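Local coordinates for Endonuclease/exonuclease/phosphatase (Leptotrichia buccalis C-1013-b, PDB 3TEB), which is probably a magnesium-dependent hydrolase of the DNase I-like endonuclease/exonuclease/phosphatase family, possibly cleaving nucleic acids, at residues I6-V11 with A39-N44; D208-D213 with K223-L228. One frame throughout, in Å; residues are numbered along the deposited sequence.

Contact 1 of 2, residues I6-V11 with A39-N44; sequences ILTVNV and AMQEVN. With MG (magnesium ion), chain C.
T8, V9 and N10 run parallel to A39, M40 and Q41, the two short strand axes 4.8 Å apart and only 9° from aligned. Four backbone hydrogen bonds join segments 6-11 and 39-44: A39 N to L7 O, V9 N to A39 O, Q41 N to V9 O and V11 N to Q41 O. On one face, M40 lies side by side with V9, its CG 4.1 Å from V9 CG1, before its selenium end leads away. Past the corner at E42, V11 CG2 meets V43 CG2 at 3.9 Å. On the face of T8 and Q41, the Q41 chain bends at chi2 (78°), and its amide NE2 gives T8 OG1 a weak hydrogen bond of 3.3 Å. The polar end of the contact is N10 against E42. N10 ND2 donates to E42 OE2 over 2.9 Å, reaching the anti lone pair, with the amide and carboxylate planes 83° apart. E42 OE2 also binds the magnesium ion, which makes N10 a second-shell residue. N10 OD1 accepts from the backbone N of H12, which helps fix the amide's rotation. An alanine in place of N10 would probably leave E42 OE2 without this donor and its carboxylate freer to turn at the metal. In the fold, this is a beta-alpha-beta unit, with helix 19-33 linking the strands. Strand 259-264 flanks strand 4-10, strand 91-99 flanks strand 37-46, and T8 and A39 pack on M174 of the second sheet.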
ATOM      1  N   ILE A   6       4.475 -10.473   1.585  1.00 45.70           N
ATOM      2  CA  ILE A   6       4.128  -9.070   1.419  1.00 41.93           C
ATOM      3  C   ILE A   6       2.657  -8.838   1.818  1.00 39.65           C
ATOM      4  O   ILE A   6       1.816  -9.708   1.585  1.00 40.07           O
ATOM      5  CB  ILE A   6       4.275  -8.706  -0.056  1.00 41.77           C
ATOM      6  CG1 ILE A   6       5.705  -8.426  -0.393  1.00 41.20           C
ATOM      7  CG2 ILE A   6       3.512  -7.448  -0.417  1.00 41.81           C
ATOM      8  CD1 ILE A   6       5.786  -7.859  -1.772  1.00 41.71           C
ATOM      9  N   LEU A   7       2.352  -7.668   2.393  1.00 36.21           N
ATOM     10  CA  LEU A   7       0.978  -7.256   2.694  1.00 33.12           C
ATOM     11  C   LEU A   7       0.735  -5.815   2.249  1.00 31.52           C
ATOM     12  O   LEU A   7       1.596  -4.949   2.428  1.00 31.33           O
ATOM     13  CB  LEU A   7       0.714  -7.387   4.191  1.00 32.80           C
ATOM     14  CG  LEU A   7      -0.454  -6.635   4.834  1.00 31.58           C
ATOM     15  CD1 LEU A   7      -1.777  -7.263   4.483  1.00 31.50           C
ATOM     16  CD2 LEU A   7      -0.280  -6.615   6.321  1.00 31.62           C
ATOM     17  N   THR A   8      -0.433  -5.556   1.667  1.00 30.22           N
ATOM     18  CA  THR A   8      -0.846  -4.181   1.341  1.00 28.70           C
ATOM     19  C   THR A   8      -2.253  -3.910   1.865  1.00 27.87           C
ATOM     20  O   THR A   8      -3.145  -4.744   1.724  1.00 28.30           O
ATOM     21  CB  THR A   8      -0.774  -3.853  -0.185  1.00 28.77           C
ATOM     22  OG1 THR A   8      -1.104  -2.474  -0.396  1.00 28.56           O
ATOM     23  CG2 THR A   8      -1.756  -4.708  -0.990  1.00 29.12           C
ATOM     24  N   VAL A   9      -2.460  -2.748   2.465  1.00 26.61           N
ATOM     25  CA  VAL A   9      -3.743  -2.464   3.086  1.00 25.73           C
ATOM     26  C   VAL A   9      -4.008  -0.964   3.175  1.00 25.10           C
ATOM     27  O   VAL A   9      -3.195  -0.200   3.698  1.00 24.87           O
ATOM     28  CB  VAL A   9      -3.887  -3.205   4.459  1.00 25.70           C
ATOM     29  CG1 VAL A   9      -2.735  -2.900   5.384  1.00 25.44           C
ATOM     30  CG2 VAL A   9      -5.182  -2.880   5.108  1.00 25.53           C
ATOM     31  N   ASN A  10      -5.136  -0.551   2.607  1.00 24.88           N
ATOM     32  CA  ASN A  10      -5.631   0.814   2.758  1.00 24.53           C
ATOM     33  C   ASN A  10      -6.270   0.887   4.127  1.00 24.43           C
ATOM     34  O   ASN A  10      -7.273   0.222   4.369  1.00 24.79           O
ATOM     35  CB  ASN A  10      -6.667   1.103   1.678  1.00 24.76           C
ATOM     36  CG  ASN A  10      -7.262   2.490   1.789  1.00 25.14           C
ATOM     37  OD1 ASN A  10      -7.623   2.949   2.881  1.00 26.87           O
ATOM     38  ND2 ASN A  10      -7.389   3.169   0.641  1.00 25.82           N
ATOM     39  N   VAL A  11      -5.699   1.658   5.042  1.00 24.15           N
ATOM     40  CA  VAL A  11      -6.088   1.481   6.447  1.00 24.00           C
ATOM     41  C   VAL A  11      -7.193   2.408   6.929  1.00 24.04           C
ATOM     42  O   VAL A  11      -7.645   2.301   8.076  1.00 24.21           O
ATOM     43  CB  VAL A  11      -4.880   1.530   7.406  1.00 23.99           C
ATOM     44  CG1 VAL A  11      -4.125   0.212   7.348  1.00 23.98           C
ATOM     45  CG2 VAL A  11      -3.983   2.732   7.105  1.00 23.73           C
ATOM     46  N   ALA A  39       2.774  -2.404   2.981  1.00 28.72           N
ATOM     47  CA  ALA A  39       2.477  -1.160   2.275  1.00 27.67           C
ATOM     48  C   ALA A  39       1.113  -0.647   2.734  1.00 27.15           C
ATOM     49  O   ALA A  39       0.148  -1.397   2.771  1.00 27.49           O
ATOM     50  CB  ALA A  39       2.516  -1.369   0.767  1.00 27.64           C
HETATM   51  N   MSE A  40       1.037   0.624   3.108  1.00 26.41           N
HETATM   52  CA  MSE A  40      -0.193   1.197   3.651  1.00 25.69           C
HETATM   53  C   MSE A  40      -0.574   2.495   2.961  1.00 25.24           C
HETATM   54  O   MSE A  40       0.300   3.334   2.662  1.00 25.27           O
HETATM   55  CB  MSE A  40      -0.035   1.448   5.135  1.00 25.60           C
HETATM   56  CG  MSE A  40      -0.081   0.191   5.947  1.00 26.45           C
HETATM   57 SE   MSE A  40       0.182   0.600   7.824  0.75 29.40          SE
HETATM   58  CE  MSE A  40       2.039   1.189   7.708  1.00 27.44           C
ATOM     59  N   GLN A  41      -1.873   2.645   2.707  1.00 24.67           N
ATOM     60  CA  GLN A  41      -2.422   3.867   2.139  1.00 24.22           C
ATOM     61  C   GLN A  41      -3.465   4.469   3.074  1.00 23.90           C
ATOM     62  O   GLN A  41      -3.951   3.810   4.007  1.00 23.80           O
ATOM     63  CB  GLN A  41      -3.035   3.606   0.765  1.00 24.39           C
ATOM     64  CG  GLN A  41      -2.121   2.890  -0.212  1.00 25.62           C
ATOM     65  CD  GLN A  41      -2.040   1.395   0.054  1.00 27.98           C
ATOM     66  OE1 GLN A  41      -3.052   0.753   0.364  1.00 30.60           O
ATOM     67  NE2 GLN A  41      -0.836   0.831  -0.054  1.00 28.06           N
ATOM     68  N   GLU A  42      -3.829   5.720   2.799  1.00 23.84           N
ATOM     69  CA  GLU A  42      -4.749   6.486   3.650  1.00 23.99           C
ATOM     70  C   GLU A  42      -4.239   6.418   5.105  1.00 23.78           C
ATOM     71  O   GLU A  42      -4.965   6.066   6.018  1.00 23.99           O
ATOM     72  CB  GLU A  42      -6.241   6.047   3.493  1.00 24.17           C
ATOM     73  CG  GLU A  42      -6.878   6.250   2.082  1.00 26.79           C
ATOM     74  CD  GLU A  42      -8.439   6.265   2.069  1.00 31.63           C
ATOM     75  OE1 GLU A  42      -9.059   7.181   2.665  1.00 34.87           O
ATOM     76  OE2 GLU A  42      -9.070   5.382   1.435  1.00 33.11           O
ATOM     77  N   VAL A  43      -2.963   6.726   5.295  1.00 23.64           N
ATOM     78  CA  VAL A  43      -2.368   6.790   6.623  1.00 23.68           C
ATOM     79  C   VAL A  43      -2.420   8.242   7.048  1.00 23.80           C
ATOM     80  O   VAL A  43      -1.844   9.095   6.377  1.00 24.28           O
ATOM     81  CB  VAL A  43      -0.902   6.304   6.613  1.00 23.66           C
ATOM     82  CG1 VAL A  43      -0.239   6.585   7.935  1.00 23.81           C
ATOM     83  CG2 VAL A  43      -0.837   4.824   6.310  1.00 23.51           C
ATOM     84  N   ASN A  44      -3.109   8.529   8.150  1.00 23.71           N
ATOM     85  CA  ASN A  44      -3.390   9.919   8.539  1.00 23.55           C
ATOM     86  C   ASN A  44      -2.727  10.342   9.835  1.00 23.69           C
ATOM     87  O   ASN A  44      -2.450   9.520  10.716  1.00 23.74           O
ATOM     88  CB  ASN A  44      -4.904  10.170   8.657  1.00 23.61           C
ATOM     89  CG  ASN A  44      -5.671   9.849   7.377  1.00 23.70           C
ATOM     90  OD1 ASN A  44      -5.315  10.304   6.294  1.00 25.56           O
ATOM     91  ND2 ASN A  44      -6.743   9.073   7.505  1.00 23.89           N
TER
HETATM   92 MG    MG C 301     -10.854   5.317   1.529  1.00 32.96          MG

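Contact 2 of 2, residues D208-D213 with K223-L228; sequences DGITVD and KAKKRL
T211 holds OG1 between its backbone N and carbonyl carbon (chi1 55°), and in that position the hydroxyl oxygen receives the backbone N-H of L228, with T211 OG1 and L228 N 3.0 Å apart. The bond is fairly straight, 162° at the hydrogen. The next residue, V212, has CG2 anti to its carbonyl carbon, and this methyl meets L228 CD1 at 3.8 Å as the two side chains cross. Next to these contacts the backbones pair as the two arms of an antiparallel hairpin. V212 and K226 form a hydrogen-bonded pair in which K226 N donates to V212 O over 3.0 Å. K226 O in turn is gripped twice: T211 N lies 2.8 Å from it and in the carbonyl plane, while V212 N lies 3.2 Å away and stands above that plane, 40° out of it. Two residues thus face one, a classic beta bulge. Ahead of it, D208 OD1 accepts from I210 N, closing an Asx turn. I210 then crosses K225 at about a right angle, its CG2 3.9 Å from K225 CD. R227 carries its CG and CD past G209 O and ends in a salt bridge with D198. D213 and K225 lie side by side pointing the same way, D213 OD2 3.8 Å from K225 CD, while D213 OD1 is hydrogen-bonded to S215 OG. The chemistry is thus chiefly backbone pairing reinforced by one hydroxyl. T211 OG1 is gripped by two hydrogen bonds, from L228 N and with D229 OD1. The charged ends of D213 and K225 do not touch; their opposite charges would probably attract weakly, without forming a salt bridge.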
ATOM      1  N   ASP A 208     -11.028 -15.541  -4.603  1.00 57.31           N
ATOM      2  CA  ASP A 208     -11.778 -14.679  -5.536  1.00 56.30           C
ATOM      3  C   ASP A 208     -11.182 -13.278  -5.744  1.00 53.39           C
ATOM      4  O   ASP A 208     -11.469 -12.615  -6.746  1.00 53.19           O
ATOM      5  CB  ASP A 208     -13.240 -14.571  -5.104  1.00 58.21           C
ATOM      6  CG  ASP A 208     -13.408 -13.997  -3.703  1.00 59.14           C
ATOM      7  OD1 ASP A 208     -12.473 -13.341  -3.174  1.00 57.98           O
ATOM      8  OD2 ASP A 208     -14.504 -14.208  -3.136  1.00 62.11           O
ATOM      9  N   GLY A 209     -10.376 -12.839  -4.779  1.00 51.27           N
ATOM     10  CA  GLY A 209      -9.588 -11.629  -4.905  1.00 48.80           C
ATOM     11  C   GLY A 209     -10.277 -10.314  -4.591  1.00 47.94           C
ATOM     12  O   GLY A 209      -9.670  -9.258  -4.749  1.00 47.84           O
ATOM     13  N   ILE A 210     -11.530 -10.374  -4.147  1.00 47.86           N
ATOM     14  CA  ILE A 210     -12.324  -9.190  -3.793  1.00 47.48           C
ATOM     15  C   ILE A 210     -11.689  -8.398  -2.647  1.00 46.51           C
ATOM     16  O   ILE A 210     -11.420  -8.967  -1.586  1.00 46.89           O
ATOM     17  CB  ILE A 210     -13.774  -9.620  -3.413  1.00 49.02           C
ATOM     18  CG1 ILE A 210     -14.451 -10.325  -4.599  1.00 50.82           C
ATOM     19  CG2 ILE A 210     -14.631  -8.441  -2.903  1.00 49.24           C
ATOM     20  CD1 ILE A 210     -14.369  -9.558  -5.929  1.00 51.06           C
ATOM     21  N   THR A 211     -11.452  -7.099  -2.858  1.00 45.67           N
ATOM     22  CA  THR A 211     -10.866  -6.238  -1.809  1.00 45.84           C
ATOM     23  C   THR A 211     -11.801  -5.194  -1.200  1.00 47.24           C
ATOM     24  O   THR A 211     -11.517  -4.657  -0.134  1.00 47.78           O
ATOM     25  CB  THR A 211      -9.555  -5.521  -2.250  1.00 45.50           C
ATOM     26  OG1 THR A 211      -9.774  -4.765  -3.447  1.00 45.53           O
ATOM     27  CG2 THR A 211      -8.445  -6.514  -2.468  1.00 45.06           C
ATOM     28  N   VAL A 212     -12.893  -4.886  -1.885  1.00 49.14           N
ATOM     29  CA  VAL A 212     -13.903  -3.977  -1.354  1.00 52.31           C
ATOM     30  C   VAL A 212     -15.249  -4.659  -1.483  1.00 56.02           C
ATOM     31  O   VAL A 212     -15.580  -5.176  -2.549  1.00 56.14           O
ATOM     32  CB  VAL A 212     -13.927  -2.635  -2.107  1.00 51.63           C
ATOM     33  CG1 VAL A 212     -14.936  -1.685  -1.484  1.00 51.55           C
ATOM     34  CG2 VAL A 212     -12.554  -2.004  -2.103  1.00 51.67           C
ATOM     35  N   ASP A 213     -16.011  -4.671  -0.394  1.00 61.39           N
ATOM     36  CA  ASP A 213     -17.331  -5.287  -0.364  1.00 67.46           C
ATOM     37  C   ASP A 213     -18.295  -4.287   0.266  1.00 71.88           C
ATOM     38  O   ASP A 213     -18.068  -3.834   1.381  1.00 72.63           O
ATOM     39  CB  ASP A 213     -17.263  -6.581   0.454  1.00 68.68           C
ATOM     40  CG  ASP A 213     -18.555  -7.397   0.414  1.00 72.07           C
ATOM     41  OD1 ASP A 213     -19.662  -6.831   0.261  1.00 73.04           O
ATOM     42  OD2 ASP A 213     -18.446  -8.634   0.564  1.00 73.79           O
ATOM     43  N   LYS A 223     -23.175  -7.572  -7.261  1.00115.21           N
ATOM     44  CA  LYS A 223     -23.433  -6.176  -7.643  1.00113.15           C
ATOM     45  C   LYS A 223     -22.356  -5.179  -7.146  1.00105.90           C
ATOM     46  O   LYS A 223     -21.921  -4.302  -7.897  1.00105.68           O
ATOM     47  CB  LYS A 223     -24.853  -5.783  -7.159  1.00116.78           C
ATOM     48  CG  LYS A 223     -25.163  -4.283  -7.041  1.00119.72           C
ATOM     49  CD  LYS A 223     -25.522  -3.651  -8.385  1.00127.56           C
ATOM     50  CE  LYS A 223     -25.461  -2.121  -8.286  1.00128.90           C
ATOM     51  NZ  LYS A 223     -25.646  -1.471  -9.653  1.00132.60           N
ATOM     52  N   ALA A 224     -21.914  -5.342  -5.900  1.00 98.54           N
ATOM     53  CA  ALA A 224     -21.000  -4.393  -5.264  1.00 89.90           C
ATOM     54  C   ALA A 224     -19.734  -5.050  -4.699  1.00 83.00           C
ATOM     55  O   ALA A 224     -19.248  -4.676  -3.632  1.00 81.40           O
ATOM     56  CB  ALA A 224     -21.742  -3.612  -4.175  1.00 90.61           C
ATOM     57  N   LYS A 225     -19.208  -6.032  -5.422  1.00 74.11           N
ATOM     58  CA  LYS A 225     -17.963  -6.687  -5.037  1.00 67.79           C
ATOM     59  C   LYS A 225     -16.843  -6.343  -6.026  1.00 64.23           C
ATOM     60  O   LYS A 225     -16.959  -6.583  -7.228  1.00 64.24           O
ATOM     61  CB  LYS A 225     -18.155  -8.200  -4.913  1.00 68.60           C
ATOM     62  CG  LYS A 225     -18.917  -8.619  -3.664  1.00 69.32           C
ATOM     63  CD  LYS A 225     -18.283  -9.845  -3.019  1.00 69.68           C
ATOM     64  CE  LYS A 225     -18.813 -11.152  -3.590  1.00 71.31           C
ATOM     65  NZ  LYS A 225     -19.899 -11.686  -2.741  1.00 71.75           N
ATOM     66  N   LYS A 226     -15.761  -5.766  -5.514  1.00 59.24           N
ATOM     67  CA  LYS A 226     -14.732  -5.200  -6.378  1.00 55.72           C
ATOM     68  C   LYS A 226     -13.313  -5.639  -6.012  1.00 52.60           C
ATOM     69  O   LYS A 226     -13.044  -6.075  -4.893  1.00 51.97           O
ATOM     70  CB  LYS A 226     -14.816  -3.668  -6.374  1.00 55.27           C
ATOM     71  CG  LYS A 226     -16.096  -3.063  -6.949  1.00 56.65           C
ATOM     72  CD  LYS A 226     -15.967  -1.543  -6.947  1.00 57.27           C
ATOM     73  CE  LYS A 226     -17.021  -0.844  -7.792  1.00 59.57           C
ATOM     74  NZ  LYS A 226     -18.143  -0.360  -6.946  1.00 60.09           N
ATOM     75  N   ARG A 227     -12.416  -5.530  -6.983  1.00 49.90           N
ATOM     76  CA  ARG A 227     -11.000  -5.720  -6.743  1.00 47.04           C
ATOM     77  C   ARG A 227     -10.298  -4.423  -7.151  1.00 45.48           C
ATOM     78  O   ARG A 227     -10.073  -4.170  -8.340  1.00 45.50           O
ATOM     79  CB  ARG A 227     -10.483  -6.931  -7.518  1.00 47.51           C
ATOM     80  CG  ARG A 227      -9.092  -7.366  -7.146  1.00 46.23           C
ATOM     81  CD  ARG A 227      -8.727  -8.691  -7.782  1.00 47.00           C
ATOM     82  NE  ARG A 227      -7.463  -8.571  -8.501  1.00 46.45           N
ATOM     83  CZ  ARG A 227      -7.308  -8.828  -9.794  1.00 45.91           C
ATOM     84  NH1 ARG A 227      -8.320  -9.267 -10.526  1.00 46.03           N
ATOM     85  NH2 ARG A 227      -6.125  -8.674 -10.350  1.00 45.74           N
ATOM     86  N   LEU A 228      -9.994  -3.598  -6.149  1.00 43.02           N
ATOM     87  CA  LEU A 228      -9.492  -2.248  -6.353  1.00 41.50           C
ATOM     88  C   LEU A 228      -8.034  -2.096  -5.941  1.00 40.64           C
ATOM     89  O   LEU A 228      -7.345  -1.161  -6.370  1.00 40.66           O
ATOM     90  CB  LEU A 228     -10.316  -1.274  -5.530  1.00 40.87           C
ATOM     91  CG  LEU A 228     -11.763  -0.981  -5.902  1.00 41.39           C
ATOM     92  CD1 LEU A 228     -12.205   0.246  -5.114  1.00 41.43           C
ATOM     93  CD2 LEU A 228     -11.931  -0.732  -7.395  1.00 41.69           C
TER

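The centres of contact 1 and contact 2 are about 17 Å apart and their nearest atoms about 7 Å, so the two do not touch. Contact 1 is buried near the centre of the molecule, whereas contact 2 forms a partly buried hairpin joining strand 212-213 to strand 225-233 of the other sheet. They converge on the metal site. The side chain of N10 lies about 4 Å from that of D256, a magnesium-binding residue, and the side chain of V212 about 7 Å from it. The V212 side chain is also about 8 Å from the magnesium ion. H257 touches both N10 and V212, bridging the two regions. Contact 1 therefore supplies a metal ligand, and contact 2 stands close outside the site.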